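Local coordinates for histidyl-trna synthetase (Thermus thermophilus, PDB 1H4V) that catalyses the ATP-dependent attachment of L-histidine to tRNA(His), releasing AMP and diphosphate, and works as a homodimer, at the interface of chains A and B. Coordinates in Å, arbitrary orientation; residue numbers count along the deposited sequence, not the author numbering. Chains: chain A/B, Histidyl-trna synthetase.

The interface of chains A and B. Residues chain A 4, 6, 9, 66, 122; chain B 44-46, 70, 76.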
# COMPACT_ATOMS: atom_id res chain seq x y z
N ARG A 4 15.78 13.51 9.04
CA ARG A 4 15.71 12.06 8.98
C ARG A 4 14.27 11.64 9.20
O ARG A 4 13.44 12.44 9.64
CB ARG A 4 16.59 11.42 10.05
CG ARG A 4 18.05 11.85 10.03
CD ARG A 4 18.71 11.58 8.68
NE ARG A 4 20.09 12.04 8.66
CZ ARG A 4 20.80 12.25 7.56
NH1 ARG A 4 20.26 12.04 6.37
NH2 ARG A 4 22.06 12.67 7.64
N VAL A 6 11.18 10.53 10.97
CA VAL A 6 10.79 10.70 12.36
C VAL A 6 10.93 9.38 13.12
O VAL A 6 10.65 8.31 12.57
CB VAL A 6 9.33 11.15 12.45
CG1 VAL A 6 8.95 11.37 13.91
CG2 VAL A 6 9.13 12.41 11.63
N THR A 9 9.32 5.58 12.76
CA THR A 9 8.97 5.38 11.36
C THR A 9 10.24 5.04 10.59
O THR A 9 11.34 5.28 11.07
CB THR A 9 8.35 6.64 10.75
OG1 THR A 9 9.37 7.62 10.52
CG2 THR A 9 7.29 7.21 11.68
N PHE A 66 -2.72 10.11 16.93
CA PHE A 66 -2.39 11.36 16.25
C PHE A 66 -3.70 11.98 15.80
O PHE A 66 -4.36 11.48 14.89
CB PHE A 66 -1.49 11.12 15.03
CG PHE A 66 -0.11 10.62 15.37
CD1 PHE A 66 0.20 9.27 15.27
CD2 PHE A 66 0.88 11.51 15.76
CE1 PHE A 66 1.49 8.81 15.55
CE2 PHE A 66 2.18 11.06 16.04
CZ PHE A 66 2.48 9.71 15.94
N ARG A 122 5.93 3.94 15.69
CA ARG A 122 4.82 4.89 15.80
C ARG A 122 4.01 4.69 14.53
O ARG A 122 2.82 5.01 14.48
CB ARG A 122 5.34 6.32 15.95
CG ARG A 122 5.86 6.59 17.37
CD ARG A 122 6.76 7.82 17.42
NE ARG A 122 6.02 9.05 17.63
CZ ARG A 122 6.49 10.26 17.33
NH1 ARG A 122 7.71 10.38 16.81
NH2 ARG A 122 5.77 11.34 17.58
N PHE B 44 4.01 10.36 7.25
CA PHE B 44 4.30 11.71 7.72
C PHE B 44 5.78 11.90 8.00
O PHE B 44 6.51 10.93 8.22
CB PHE B 44 3.47 12.07 8.97
CG PHE B 44 3.68 11.14 10.15
CD1 PHE B 44 4.90 11.07 10.80
CD2 PHE B 44 2.63 10.35 10.61
CE1 PHE B 44 5.08 10.23 11.91
CE2 PHE B 44 2.80 9.51 11.72
CZ PHE B 44 4.03 9.45 12.37
N GLU B 45 6.21 13.15 7.97
CA GLU B 45 7.61 13.50 8.21
C GLU B 45 7.71 14.86 8.88
O GLU B 45 6.69 15.55 9.08
CB GLU B 45 8.38 13.54 6.89
CG GLU B 45 8.23 12.29 6.08
CD GLU B 45 9.50 11.89 5.37
OE1 GLU B 45 10.60 12.25 5.85
OE2 GLU B 45 9.40 11.20 4.35
N GLU B 46 8.93 15.26 9.22
CA GLU B 46 9.12 16.57 9.82
C GLU B 46 8.70 17.56 8.75
O GLU B 46 9.05 17.43 7.58
CB GLU B 46 10.58 16.81 10.17
CG GLU B 46 11.09 16.02 11.32
CD GLU B 46 12.38 16.61 11.85
OE1 GLU B 46 12.37 17.81 12.20
OE2 GLU B 46 13.40 15.88 11.89
N ASP B 70 3.45 16.24 17.36
CA ASP B 70 3.23 15.10 18.23
C ASP B 70 3.59 15.44 19.66
O ASP B 70 3.90 16.59 19.98
CB ASP B 70 4.07 13.91 17.76
CG ASP B 70 5.55 14.15 17.93
OD1 ASP B 70 5.97 14.56 19.03
OD2 ASP B 70 6.31 13.91 16.96
N LEU B 76 5.05 17.93 12.56
CA LEU B 76 4.94 16.78 11.66
C LEU B 76 3.95 17.10 10.55
O LEU B 76 2.97 17.81 10.77
CB LEU B 76 4.45 15.56 12.45
CG LEU B 76 5.42 14.43 12.83
CD1 LEU B 76 6.72 14.97 13.37
CD2 LEU B 76 4.74 13.53 13.86
O HOH W 1 9.21 9.97 9.05
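With CG set between its backbone N and carbonyl carbon (chi1 58°), B:Phe44 swings its ring off strand 44-46 toward A:Phe66. The two rings meet edge to face across the homodimer interface of this class II aminoacyl-tRNA synthetase, centroids 5.1 Å apart and planes turned by 56°. It is the CE2/CZ rim of B:Phe44 that approaches a face of A:Phe66, off-centre, while its CE1 is touched by the methyl CG2 of A:Thr9 at 3.7 Å. The CE2 edge of A:Phe66 in turn lies alongside CB of B:Asp70.

In the plane of the A:Phe66 ring, at its edge, sits NH2 of A:Arg122, brought there by a chain bent at chi3. This nitrogen makes a salt bridge and hydrogen bond to the carboxylate OD2 of B:Asp70 at 2.7 Å. The acceptor lies in the guanidinium plane, yet the donor comes down on OD2 from above the carboxylate, with the two planes 74° apart; B:Asp70 is poorly ordered, which makes this crossed pairing less certain in detail. A leucine in place of A:Arg122 would probably leave the B:Asp70 carboxylate without its charged mate and freer to turn.

Near the N-terminus of chain A, CG2 of A:Val6 packs against the backbone of B:Glu45 and B:Glu46 and reaches CD1 of B:Leu76 at 3.9 Å. One water joins the chains here, contacting A:Val6 N, the A:Thr9 hydroxyl OG1 and the carbonyl O of B:Phe44, the last at 3.0 Å. The same hydroxyl also donates to A:Val6 O, meeting one of its lone pairs within the carbonyl plane and tying the segment back on itself.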